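Local coordinates for protein PTS system, lactose-specific IIBC components (Streptococcus pneumoniae, PDB 3NBM) that probably relays a phosphoryl group from the IIA component to incoming lactose, as the IIB domain of a phosphoenolpyruvate-dependent phosphotransferase system, at residues Val9-Ala14 with Ala20-Ala25; Gly42-His47 with Arg64-Glu69; Ile26-Asn31 with Lys94-Ala99; Ile58-Val63 with Met87-Leu92. One frame throughout, in Å; residues are numbered along the deposited sequence. Where two conformers were deposited one is given.

Contact 1. Residues Val9-Ala14 with Ala20-Ala25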
loop_
_atom_site.group_PDB
_atom_site.type_symbol
_atom_site.label_atom_id
_atom_site.label_comp_id
_atom_site.label_asym_id
_atom_site.label_seq_id
_atom_site.Cartn_x
_atom_site.Cartn_y
_atom_site.Cartn_z
ATOM N N VAL A 9 -1.008 2.523 -6.015
ATOM C CA VAL A 9 -0.871 1.845 -4.732
ATOM C C VAL A 9 -1.892 2.419 -3.741
ATOM O O VAL A 9 -2.046 3.627 -3.639
ATOM C CB VAL A 9 0.544 2.021 -4.161
ATOM C CG1 VAL A 9 0.707 1.243 -2.851
ATOM C CG2 VAL A 9 1.589 1.603 -5.204
ATOM N N LEU A 10 -2.576 1.533 -3.027
ATOM C CA LEU A 10 -3.481 1.916 -1.942
ATOM C C LEU A 10 -2.990 1.314 -0.640
ATOM O O LEU A 10 -2.763 0.108 -0.568
ATOM C CB LEU A 10 -4.904 1.445 -2.247
ATOM C CG LEU A 10 -5.977 1.773 -1.194
ATOM C CD1 LEU A 10 -6.182 3.277 -1.046
ATOM C CD2 LEU A 10 -7.288 1.100 -1.601
ATOM N N VAL A 11 -2.744 2.164 0.354
ATOM C CA VAL A 11 -2.368 1.727 1.695
ATOM C C VAL A 11 -3.611 1.833 2.594
ATOM O O VAL A 11 -4.225 2.887 2.657
ATOM C CB VAL A 11 -1.204 2.553 2.292
ATOM C CG1 VAL A 11 -0.739 1.962 3.624
ATOM C CG2 VAL A 11 -0.057 2.704 1.302
ATOM N N LEU A 12 -3.958 0.737 3.271
ATOM C CA LEU A 12 -5.147 0.704 4.120
ATOM C C LEU A 12 -4.761 0.530 5.574
ATOM O O LEU A 12 -3.896 -0.270 5.911
ATOM C CB LEU A 12 -6.084 -0.450 3.703
ATOM C CG LEU A 12 -6.677 -0.324 2.291
ATOM C CD1 LEU A 12 -7.479 -1.592 1.947
ATOM C CD2 LEU A 12 -7.507 0.961 2.142
ATOM N N CYS A 13 -5.437 1.275 6.448
ATOM C CA CYS A 13 -5.311 1.075 7.888
ATOM C C CYS A 13 -6.714 0.905 8.482
ATOM O O CYS A 13 -7.700 0.769 7.745
ATOM C CB CYS A 13 -4.507 2.207 8.564
ATOM S SG CYS A 13 -5.252 3.822 8.521
ATOM N N ALA A 14 -6.781 0.900 9.811
ATOM C CA ALA A 14 -8.025 0.737 10.525
ATOM C C ALA A 14 -8.662 2.076 10.887
ATOM O O ALA A 14 -9.627 2.115 11.652
ATOM C CB ALA A 14 -7.814 -0.124 11.794
ATOM N N ALA A 20 -1.633 6.925 5.765
ATOM C CA ALA A 20 -1.150 8.121 5.105
ATOM C C ALA A 20 0.366 8.288 5.275
ATOM O O ALA A 20 1.016 8.856 4.397
ATOM C CB ALA A 20 -1.867 9.369 5.617
ATOM N N GLN A 21 0.922 7.823 6.397
ATOM C CA GLN A 21 2.362 7.926 6.649
ATOM C C GLN A 21 3.136 7.156 5.576
ATOM O O GLN A 21 4.140 7.637 5.049
ATOM C CB GLN A 21 2.718 7.363 8.030
ATOM C CG GLN A 21 2.036 8.062 9.189
ATOM C CD GLN A 21 2.918 9.119 9.813
ATOM O OE1 GLN A 21 3.892 9.545 9.196
ATOM N NE2 GLN A 21 2.575 9.564 11.020
ATOM N N LEU A 22 2.692 5.945 5.267
ATOM C CA LEU A 22 3.343 5.169 4.223
ATOM C C LEU A 22 3.050 5.727 2.830
ATOM O O LEU A 22 3.965 5.820 2.011
ATOM C CB LEU A 22 3.030 3.676 4.323
ATOM C CG LEU A 22 3.764 2.819 3.291
ATOM C CD1 LEU A 22 5.280 2.953 3.424
ATOM C CD2 LEU A 22 3.354 1.346 3.340
ATOM N N ALA A 23 1.800 6.115 2.549
ATOM C CA ALA A 23 1.506 6.719 1.237
ATOM C C ALA A 23 2.395 7.936 0.986
ATOM O O ALA A 23 2.919 8.110 -0.121
ATOM C CB ALA A 23 0.016 7.076 1.118
ATOM N N ASN A 24 2.547 8.780 2.004
ATOM C CA ASN A 24 3.399 9.950 1.849
ATOM C C ASN A 24 4.850 9.585 1.555
ATOM O O ASN A 24 5.490 10.203 0.699
ATOM C CB ASN A 24 3.391 10.823 3.099
ATOM C CG ASN A 24 2.058 11.514 3.329
ATOM O OD1 ASN A 24 1.242 11.658 2.421
ATOM N ND2 ASN A 24 1.846 11.976 4.554
ATOM N N ALA A 25 5.379 8.592 2.264
ATOM C CA ALA A 25 6.758 8.153 2.052
ATOM C C ALA A 25 6.937 7.605 0.636
ATOM O O ALA A 25 7.932 7.907 -0.029
ATOM C CB ALA A 25 7.175 7.127 3.130
#
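A 2.8 Å helix bond from Asn24 N to Ala20 O closes the turn that carries Leu22 and Ala23 against Val11, and Ala25 N follows it with a longer bond to Gln21 O. The contact itself is made by van der Waals packing. Both Val11 methyls face Leu22 CD2, CG1 at 4.1 Å, and CG2 also meets the backbone at Ala23 N, again at 4.1 Å, with Ala23 CB slightly farther away at 4.4 Å. Because CG1 stands opposite the backbone N of Val11 (chi1 -174°), CG2 lies beside that nitrogen and both methyls are presented to the helix. The Leu22 side chain runs roughly perpendicular to that of Val11, and its CD2 lies over the fork of the valine. Strand 7-13 and helix 18-33 are the first two elements of a beta-alpha-beta unit that returns to the sheet through strand 37-43, the neighbour to which Val11 is bonded through Asn40 and Gly42. Tyr89 of helix 86-93 packs on both Val11 and Leu22, and Ala39 lies against Ala23. Two residues beyond Val11, Cys13, at the strand end, leads into what is probably the P-loop and, as in related IIB proteins, is probably the phosphorylated residue.

Contact 2. Residues Gly42-His47 with Arg64-Glu69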
loop_
_atom_site.group_PDB
_atom_site.type_symbol
_atom_site.label_atom_id
_atom_site.label_comp_id
_atom_site.label_asym_id
_atom_site.label_seq_id
_atom_site.Cartn_x
_atom_site.Cartn_y
_atom_site.Cartn_z
ATOM N N GLY A 42 -6.343 4.985 2.791
ATOM C CA GLY A 42 -7.740 4.861 3.108
ATOM C C GLY A 42 -7.961 3.940 4.268
ATOM O O GLY A 42 -7.032 3.272 4.754
ATOM N N ALA A 43 -9.214 3.870 4.724
ATOM C CA ALA A 43 -9.635 2.958 5.774
ATOM C C ALA A 43 -10.129 1.627 5.184
ATOM O O ALA A 43 -10.884 1.621 4.211
ATOM C CB ALA A 43 -10.775 3.580 6.626
ATOM N N TYR A 44 -9.721 0.523 5.793
ATOM C CA TYR A 44 -10.239 -0.791 5.410
ATOM C C TYR A 44 -11.738 -0.803 5.666
ATOM O O TYR A 44 -12.190 -0.524 6.768
ATOM C CB TYR A 44 -9.517 -1.903 6.183
ATOM C CG TYR A 44 -9.760 -3.281 5.603
ATOM C CD1 TYR A 44 -10.910 -4.019 5.883
ATOM C CD2 TYR A 44 -8.869 -3.823 4.699
ATOM C CE1 TYR A 44 -11.140 -5.251 5.270
ATOM C CE2 TYR A 44 -9.084 -5.035 4.121
ATOM C CZ TYR A 44 -10.225 -5.746 4.389
ATOM O OH TYR A 44 -10.417 -6.964 3.749
ATOM N N GLY A 45 -12.496 -1.143 4.644
ATOM C CA GLY A 45 -13.946 -1.067 4.668
ATOM C C GLY A 45 -14.542 -0.034 3.732
ATOM O O GLY A 45 -15.718 -0.131 3.384
ATOM N N ALA A 46 -13.745 0.960 3.317
ATOM C CA ALA A 46 -14.149 1.943 2.298
ATOM C C ALA A 46 -13.606 1.579 0.931
ATOM O O ALA A 46 -13.775 2.331 -0.019
ATOM C CB ALA A 46 -13.693 3.361 2.677
ATOM N N HIS A 47 -13.014 0.383 0.811
ATOM C CA HIS A 47 -12.217 0.029 -0.357
ATOM C C HIS A 47 -12.882 -0.945 -1.331
ATOM O O HIS A 47 -12.313 -1.228 -2.382
ATOM C CB HIS A 47 -10.892 -0.567 0.093
ATOM C CG HIS A 47 -11.076 -1.898 0.725
ATOM N ND1 HIS A 47 -11.616 -2.068 1.979
ATOM C CD2 HIS A 47 -10.910 -3.134 0.207
ATOM C CE1 HIS A 47 -11.718 -3.361 2.224
ATOM N NE2 HIS A 47 -11.300 -4.024 1.163
ATOM N N ARG A 64 -3.704 -6.315 9.491
ATOM C CA ARG A 64 -3.115 -7.590 9.058
ATOM C C ARG A 64 -4.095 -8.755 9.123
ATOM O O ARG A 64 -4.017 -9.666 8.298
ATOM C CB ARG A 64 -1.886 -7.909 9.905
ATOM C CG ARG A 64 -1.094 -9.107 9.416
ATOM C CD ARG A 64 0.326 -9.150 9.983
ATOM N NE ARG A 64 0.318 -9.178 11.457
ATOM C CZ ARG A 64 0.530 -8.154 12.270
ATOM N NH1 ARG A 64 0.883 -6.955 11.824
ATOM N NH2 ARG A 64 0.410 -8.352 13.575
ATOM N N SER A 65 -5.040 -8.725 10.054
ATOM C CA SER A 65 -6.009 -9.806 10.197
ATOM C C SER A 65 -6.931 -9.980 8.993
ATOM O O SER A 65 -7.606 -11.017 8.878
ATOM C CB SER A 65 -6.843 -9.584 11.433
ATOM O OG SER A 65 -7.719 -8.490 11.288
ATOM N N TYR A 66 -6.982 -8.983 8.108
ATOM C CA TYR A 66 -7.806 -9.079 6.897
ATOM C C TYR A 66 -7.041 -9.599 5.670
ATOM O O TYR A 66 -7.606 -9.651 4.580
ATOM C CB TYR A 66 -8.423 -7.703 6.601
ATOM C CG TYR A 66 -9.274 -7.163 7.726
ATOM C CD1 TYR A 66 -10.562 -7.647 7.983
ATOM C CD2 TYR A 66 -8.802 -6.150 8.551
ATOM C CE1 TYR A 66 -11.331 -7.140 9.049
ATOM C CE2 TYR A 66 -9.574 -5.646 9.585
ATOM C CZ TYR A 66 -10.830 -6.139 9.834
ATOM O OH TYR A 66 -11.605 -5.648 10.857
ATOM N N TYR A 67 -5.781 -9.988 5.809
ATOM C CA TYR A 67 -4.989 -10.394 4.666
ATOM C C TYR A 67 -5.632 -11.508 3.831
ATOM O O TYR A 67 -5.738 -11.380 2.618
ATOM C CB TYR A 67 -3.587 -10.816 5.110
ATOM C CG TYR A 67 -2.716 -11.302 3.979
ATOM C CD1 TYR A 67 -2.163 -10.414 3.063
ATOM C CD2 TYR A 67 -2.502 -12.648 3.785
ATOM C CE1 TYR A 67 -1.347 -10.865 2.049
ATOM C CE2 TYR A 67 -1.753 -13.101 2.734
ATOM C CZ TYR A 67 -1.148 -12.211 1.893
ATOM O OH TYR A 67 -0.388 -12.676 0.845
ATOM N N ARG A 68 -6.002 -12.622 4.462
ATOM C CA ARG A 68 -6.541 -13.754 3.708
ATOM C C ARG A 68 -7.795 -13.372 2.952
ATOM O O ARG A 68 -7.950 -13.738 1.773
ATOM C CB ARG A 68 -6.824 -14.936 4.654
ATOM N N GLU A 69 -8.718 -12.674 3.606
ATOM C CA GLU A 69 -9.946 -12.329 2.929
ATOM C C GLU A 69 -9.688 -11.336 1.803
ATOM O O GLU A 69 -10.306 -11.441 0.749
ATOM C CB GLU A 69 -11.050 -11.880 3.890
ATOM C CG GLU A 69 -10.857 -10.580 4.512
ATOM C CD GLU A 69 -11.698 -10.406 5.787
ATOM O OE1 GLU A 69 -11.453 -11.104 6.748
ATOM O OE2 GLU A 69 -12.574 -9.555 5.817
HETATM O O HOH W 1 -12.948 -7.894 3.823
#
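Aromatic stacking between Tyr44 and Tyr66 carries most of this contact: the rings form an offset stack, centroids 4.3 Å apart and planes inclined by 16°. Tyr44 CE1 lies over the rim of the Tyr66 ring, 3.6 Å from Tyr66 CG. A CH-pi contact adds to the stack, with Tyr66 CB above the same face of Tyr44, 3.9 Å from its centroid and 3.5 Å from Tyr44 CZ. His47 CE1 sits over the centre of the other face, so the Tyr44 ring is sandwiched between its own turn and the 64-69 segment. The polar bonds begin within that turn, a type II beta turn from Ala43 to Ala46 that takes the chain off the end of strand 37-43. Gly45 N donates in the plane of the imidazole to His47 ND1 (3.0 Å, N-H...N 166°), holding the ring under Tyr44. Solvent supplies the remaining link, at the start of helix 67-74: one water lies 2.7 Å from Tyr44 OH and donates to Glu69 OE2 at 2.6 Å. With Glu69 CG between its backbone N and carbonyl carbon (chi1 71°), the chain turns back toward Tyr44, and CG packs against Tyr44 OH; Glu69 CD reaches the edge of the Tyr66 ring. Leu12 and Met70 also touch the Tyr44 side chain.

Contact 3. Residues Ile26-Asn31 with Lys94-Ala99; sequences INEGAN and KSPSKA
Ile26 meets Ala99 at one end of the contact, where the Ala99 methyl rests against the helix backbone at Ile26 N (3.9 Å) and against Ile26 CG1 (4.0 Å). Ile26 CG1 lies beside its own backbone N (chi1 -68°), which brings this branch alongside Ala99 even though the side chain as a whole heads for the sheet, where it packs on Val37 and Ala39. Two residues on, Glu28 extends its chain obliquely past the proline ring, and its CD comes within 3.6 Å of Pro96 CG. Gly29 then gives the closest approach of the two backbones, with CA atoms of Gly29 and Pro96 only 4.2 Å apart. Here Pro96 CB touches Gly29 N at 3.5 Å, and Gly29 CA directs a C-H at Pro96 O (3.6 Å, angle at H 151°). Helix 18-33 is thereby joined to the first turn of helix 96-105, which Ser95 N-caps: Ser95 OG accepts from Lys98 N at 3.1 Å and also from Lys98 NZ. The absence of a side chain at Gly29 is what allows the Pro96 carbonyl so near. The chemistry is van der Waals contact supplemented by one weak C-H...O interaction; the carboxylate of Glu28, lying near the N-terminal end of helix 96-105, may be favoured slightly by that end's partial positive charge, though it is exposed to solvent.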
loop_
_atom_site.group_PDB
_atom_site.type_symbol
_atom_site.label_atom_id
_atom_site.label_comp_id
_atom_site.label_asym_id
_atom_site.label_seq_id
_atom_site.Cartn_x
_atom_site.Cartn_y
_atom_site.Cartn_z
ATOM N N ILE A 26 5.987 6.793 0.179
ATOM C CA ILE A 26 6.059 6.230 -1.162
ATOM C C ILE A 26 6.062 7.354 -2.188
ATOM O O ILE A 26 6.876 7.364 -3.125
ATOM C CB ILE A 26 4.874 5.285 -1.435
ATOM C CG1 ILE A 26 4.972 4.024 -0.572
ATOM C CG2 ILE A 26 4.793 4.967 -2.951
ATOM C CD1 ILE A 26 3.685 3.207 -0.514
ATOM N N ASN A 27 5.143 8.300 -2.024
ATOM C CA ASN A 27 5.041 9.409 -2.961
ATOM C C ASN A 27 6.285 10.283 -2.970
ATOM O O ASN A 27 6.715 10.735 -4.030
ATOM C CB ASN A 27 3.802 10.265 -2.694
ATOM C CG ASN A 27 2.528 9.569 -3.084
ATOM O OD1 ASN A 27 2.531 8.755 -4.007
ATOM N ND2 ASN A 27 1.416 9.923 -2.432
ATOM N N GLU A 28 6.868 10.539 -1.804
ATOM C CA GLU A 28 8.084 11.334 -1.759
ATOM C C GLU A 28 9.206 10.556 -2.460
ATOM O O GLU A 28 10.008 11.138 -3.213
ATOM C CB GLU A 28 8.448 11.668 -0.308
ATOM C CG GLU A 28 9.752 12.500 -0.153
ATOM C CD GLU A 28 10.076 12.962 1.298
ATOM O OE1 GLU A 28 9.250 12.771 2.236
ATOM O OE2 GLU A 28 11.178 13.558 1.470
ATOM N N GLY A 29 9.312 9.260 -2.201
ATOM C CA GLY A 29 10.353 8.480 -2.852
ATOM C C GLY A 29 10.144 8.449 -4.358
ATOM O O GLY A 29 11.079 8.611 -5.141
ATOM N N ALA A 30 8.906 8.245 -4.791
ATOM C CA ALA A 30 8.603 8.221 -6.230
ATOM C C ALA A 30 8.963 9.554 -6.898
ATOM O O ALA A 30 9.558 9.611 -7.977
ATOM C CB ALA A 30 7.123 7.896 -6.457
ATOM N N ASN A 31 8.614 10.648 -6.238
ATOM C CA ASN A 31 8.872 11.974 -6.770
ATOM C C ASN A 31 10.379 12.217 -6.895
ATOM O O ASN A 31 10.846 12.621 -7.957
ATOM C CB ASN A 31 8.260 13.031 -5.875
ATOM C CG ASN A 31 8.506 14.409 -6.384
ATOM O OD1 ASN A 31 8.110 14.748 -7.493
ATOM N ND2 ASN A 31 9.229 15.206 -5.598
ATOM N N LYS A 94 9.603 6.077 7.521
ATOM C CA LYS A 94 10.701 6.996 7.781
ATOM C C LYS A 94 11.705 7.092 6.655
ATOM O O LYS A 94 12.646 7.854 6.760
ATOM C CB LYS A 94 11.391 6.607 9.089
ATOM C CG LYS A 94 10.498 6.841 10.299
ATOM C CD LYS A 94 10.102 8.320 10.456
ATOM C CE LYS A 94 8.761 8.704 9.812
ATOM N NZ LYS A 94 8.096 9.819 10.551
ATOM N N SER A 95 11.511 6.339 5.578
ATOM C CA SER A 95 12.471 6.321 4.486
ATOM C C SER A 95 11.789 6.273 3.138
ATOM O O SER A 95 11.388 5.190 2.697
ATOM C CB SER A 95 13.424 5.136 4.612
ATOM O OG SER A 95 14.287 5.075 3.469
ATOM N N PRO A 96 11.696 7.430 2.467
ATOM C CA PRO A 96 11.119 7.413 1.128
ATOM C C PRO A 96 11.784 6.427 0.172
ATOM O O PRO A 96 11.106 5.766 -0.633
ATOM C CB PRO A 96 11.246 8.863 0.664
ATOM C CG PRO A 96 11.180 9.654 1.986
ATOM C CD PRO A 96 11.936 8.809 2.955
ATOM N N SER A 97 13.107 6.323 0.222
ATOM C CA SER A 97 13.799 5.401 -0.681
ATOM C C SER A 97 13.409 3.947 -0.382
ATOM O O SER A 97 13.161 3.170 -1.308
ATOM C CB SER A 97 15.331 5.586 -0.591
ATOM O OG SER A 97 15.739 6.889 -0.962
ATOM N N LYS A 98 13.374 3.560 0.896
ATOM C CA LYS A 98 12.975 2.202 1.233
ATOM C C LYS A 98 11.506 1.956 0.923
ATOM O O LYS A 98 11.148 0.850 0.488
ATOM C CB LYS A 98 13.259 1.881 2.712
ATOM C CG LYS A 98 14.757 1.823 3.018
ATOM C CD LYS A 98 15.043 1.645 4.515
ATOM C CE LYS A 98 16.480 2.082 4.865
ATOM N NZ LYS A 98 16.720 3.584 4.762
ATOM N N ALA A 99 10.651 2.953 1.143
ATOM C CA ALA A 99 9.208 2.807 0.854
ATOM C C ALA A 99 8.998 2.553 -0.645
ATOM O O ALA A 99 8.234 1.668 -1.014
ATOM C CB ALA A 99 8.442 4.033 1.351
#

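Contact 4. Residues Ile58-Val63 with Met87-Leu92; sequences ILAPQV and MEYIHL
Tyr89 CG stands opposite its backbone N (chi1 -179°) and the ring is turned square to the CA-CB bond (chi2 90°), a combination that sends the tyrosine straight out of its helix and offers one face to Pro61. Pro61 CD lies over that face, 3.7 Å from the ring centroid and 22° off the normal, in a CH-pi contact. It sits toward the rim and is nearest to Tyr89 CG, at 3.5 Å. Pro61 CG continues the contact down the stem to Tyr89 CB (3.6 Å), the proline and tyrosine side chains running at about a right angle to one another. Farther out along the ring, the methyl of Ala60 approaches obliquely, with CB 3.9 Å from Tyr89 CE1 and at similar distances from CZ and OH. The phenol oxygen is satisfied by a hydrogen bond with Thr18 O, at the start of helix 18-33, so the ring is held by packing at its stem and by a hydrogen bond at its far end. On the facing segment, Val63 N bonds to Ala60 O at 3.0 Å, closing the tight turn that follows strand 56-59. Ala60 itself is bonded through its backbone to Leu12 of strand 7-13 and packs on Cys13, while Val11 and Leu22 also touch Tyr89; the Tyr89 side chain thus lies between the C-terminal end of strand 56-59 and helix 18-33, joining helix 86-93 to both.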
loop_
_atom_site.group_PDB
_atom_site.type_symbol
_atom_site.label_atom_id
_atom_site.label_comp_id
_atom_site.label_asym_id
_atom_site.label_seq_id
_atom_site.Cartn_x
_atom_site.Cartn_y
_atom_site.Cartn_z
ATOM N N ILE A 58 -1.489 -2.377 0.088
ATOM C CA ILE A 58 -0.650 -2.653 1.252
ATOM C C ILE A 58 -1.476 -2.458 2.533
ATOM O O ILE A 58 -2.066 -1.407 2.750
ATOM C CB ILE A 58 0.568 -1.669 1.324
ATOM C CG1 ILE A 58 1.423 -1.748 0.043
ATOM C CG2 ILE A 58 1.413 -1.948 2.598
ATOM C CD1 ILE A 58 2.438 -0.631 -0.123
ATOM N N LEU A 59 -1.537 -3.511 3.336
ATOM C CA LEU A 59 -2.209 -3.475 4.625
ATOM C C LEU A 59 -1.220 -2.988 5.683
ATOM O O LEU A 59 -0.142 -3.569 5.853
ATOM C CB LEU A 59 -2.754 -4.877 4.995
ATOM C CG LEU A 59 -3.827 -5.417 4.064
ATOM C CD1 LEU A 59 -4.111 -6.893 4.408
ATOM C CD2 LEU A 59 -5.087 -4.596 4.184
ATOM N N ALA A 60 -1.607 -1.936 6.413
ATOM C CA ALA A 60 -0.859 -1.484 7.580
ATOM C C ALA A 60 -0.968 -2.544 8.687
ATOM O O ALA A 60 -1.857 -3.419 8.646
ATOM C CB ALA A 60 -1.383 -0.167 8.066
ATOM N N PRO A 61 -0.105 -2.478 9.711
ATOM C CA PRO A 61 -0.058 -3.526 10.733
ATOM C C PRO A 61 -1.398 -3.820 11.375
ATOM O O PRO A 61 -1.719 -4.982 11.599
ATOM C CB PRO A 61 0.936 -2.941 11.740
ATOM C CG PRO A 61 1.905 -2.206 10.859
ATOM C CD PRO A 61 1.042 -1.554 9.817
ATOM N N GLN A 62 -2.179 -2.800 11.630
ATOM C CA GLN A 62 -3.406 -2.984 12.382
ATOM C C GLN A 62 -4.562 -3.571 11.620
ATOM O O GLN A 62 -5.596 -3.863 12.202
ATOM C CB GLN A 62 -3.784 -1.715 13.052
ATOM C CG GLN A 62 -2.792 -1.433 14.175
ATOM C CD GLN A 62 -2.755 -0.003 14.526
ATOM O OE1 GLN A 62 -2.465 0.872 13.667
ATOM N NE2 GLN A 62 -3.033 0.279 15.813
ATOM N N VAL A 63 -4.375 -3.792 10.319
ATOM C CA VAL A 63 -5.353 -4.520 9.496
ATOM C C VAL A 63 -4.780 -5.805 8.897
ATOM O O VAL A 63 -5.359 -6.383 7.985
ATOM C CB VAL A 63 -6.002 -3.606 8.437
ATOM C CG1 VAL A 63 -6.886 -2.610 9.127
ATOM C CG2 VAL A 63 -4.977 -2.895 7.580
HETATM N N MSE A 87 7.318 -3.122 13.057
HETATM C CA MSE A 87 8.659 -2.558 12.915
HETATM C C MSE A 87 9.010 -2.314 11.441
HETATM O O MSE A 87 9.525 -1.247 11.073
HETATM C CB MSE A 87 9.666 -3.459 13.633
HETATM C CG MSE A 87 9.440 -3.538 15.149
HETATM SE SE MSE A 87 9.769 -1.844 16.050
HETATM C CE MSE A 87 11.693 -1.928 16.004
ATOM N N GLU A 88 8.697 -3.289 10.597
ATOM C CA GLU A 88 8.827 -3.188 9.145
ATOM C C GLU A 88 8.141 -1.929 8.617
ATOM O O GLU A 88 8.729 -1.119 7.895
ATOM C CB GLU A 88 8.185 -4.455 8.526
ATOM C CG GLU A 88 8.003 -4.456 7.021
ATOM C CD GLU A 88 7.153 -5.614 6.510
ATOM O OE1 GLU A 88 6.211 -6.070 7.228
ATOM O OE2 GLU A 88 7.442 -6.059 5.373
ATOM N N TYR A 89 6.875 -1.776 8.955
ATOM C CA TYR A 89 6.070 -0.693 8.439
ATOM C C TYR A 89 6.617 0.667 8.884
ATOM O O TYR A 89 6.752 1.605 8.089
ATOM C CB TYR A 89 4.624 -0.884 8.890
ATOM C CG TYR A 89 3.683 0.165 8.390
ATOM C CD1 TYR A 89 3.032 -0.003 7.181
ATOM C CD2 TYR A 89 3.418 1.331 9.109
ATOM C CE1 TYR A 89 2.159 0.926 6.706
ATOM C CE2 TYR A 89 2.552 2.281 8.623
ATOM C CZ TYR A 89 1.909 2.054 7.425
ATOM O OH TYR A 89 1.008 2.973 6.915
ATOM N N ILE A 90 6.911 0.793 10.181
ATOM C CA ILE A 90 7.385 2.066 10.703
ATOM C C ILE A 90 8.714 2.447 10.043
ATOM O O ILE A 90 8.907 3.593 9.667
ATOM C CB ILE A 90 7.440 2.059 12.250
ATOM C CG1 ILE A 90 6.010 1.978 12.810
ATOM C CG2 ILE A 90 8.213 3.280 12.761
ATOM C CD1 ILE A 90 5.075 3.142 12.471
ATOM N N HIS A 91 9.606 1.490 9.846
ATOM C CA HIS A 91 10.840 1.790 9.121
ATOM C C HIS A 91 10.585 2.329 7.728
ATOM O O HIS A 91 11.213 3.277 7.292
ATOM C CB HIS A 91 11.764 0.571 9.030
ATOM C CG HIS A 91 12.493 0.287 10.297
ATOM N ND1 HIS A 91 12.738 -0.990 10.756
ATOM C CD2 HIS A 91 13.011 1.125 11.221
ATOM C CE1 HIS A 91 13.392 -0.922 11.901
ATOM N NE2 HIS A 91 13.566 0.349 12.206
ATOM N N LEU A 92 9.645 1.739 7.007
ATOM C CA LEU A 92 9.293 2.287 5.698
ATOM C C LEU A 92 8.743 3.710 5.742
ATOM O O LEU A 92 9.051 4.513 4.859
ATOM C CB LEU A 92 8.258 1.398 4.982
ATOM C CG LEU A 92 8.639 -0.058 4.649
ATOM C CD1 LEU A 92 7.433 -0.793 4.127
ATOM C CD2 LEU A 92 9.791 -0.154 3.678
#

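Strand 7-13 ties three of the contacts together. Its backbone bonds to strand 37-43 and the residue after it, with Cys13 O 2.8 Å from Tyr44 N, link contact 1 to contact 2, whereas Leu12 O, 2.9 Å from Ala60 N, links it to contact 4. Contacts 2 and 4 also meet directly, Tyr44 CD2 lying 3.9 Å from Leu59 CD2. Contact 3 extends the helical layer beyond contact 1: Leu22 CD1 is 3.9 Å from Ala99 CB, and Leu92 O of contact 4 reaches the same methyl at 3.6 Å. Contacts 2 and 3, with centres about 23 Å apart, fall on opposite sides of the chain's centre. The probable phosphorylation site, Cys13, lies where contacts 1, 2 and 4 converge.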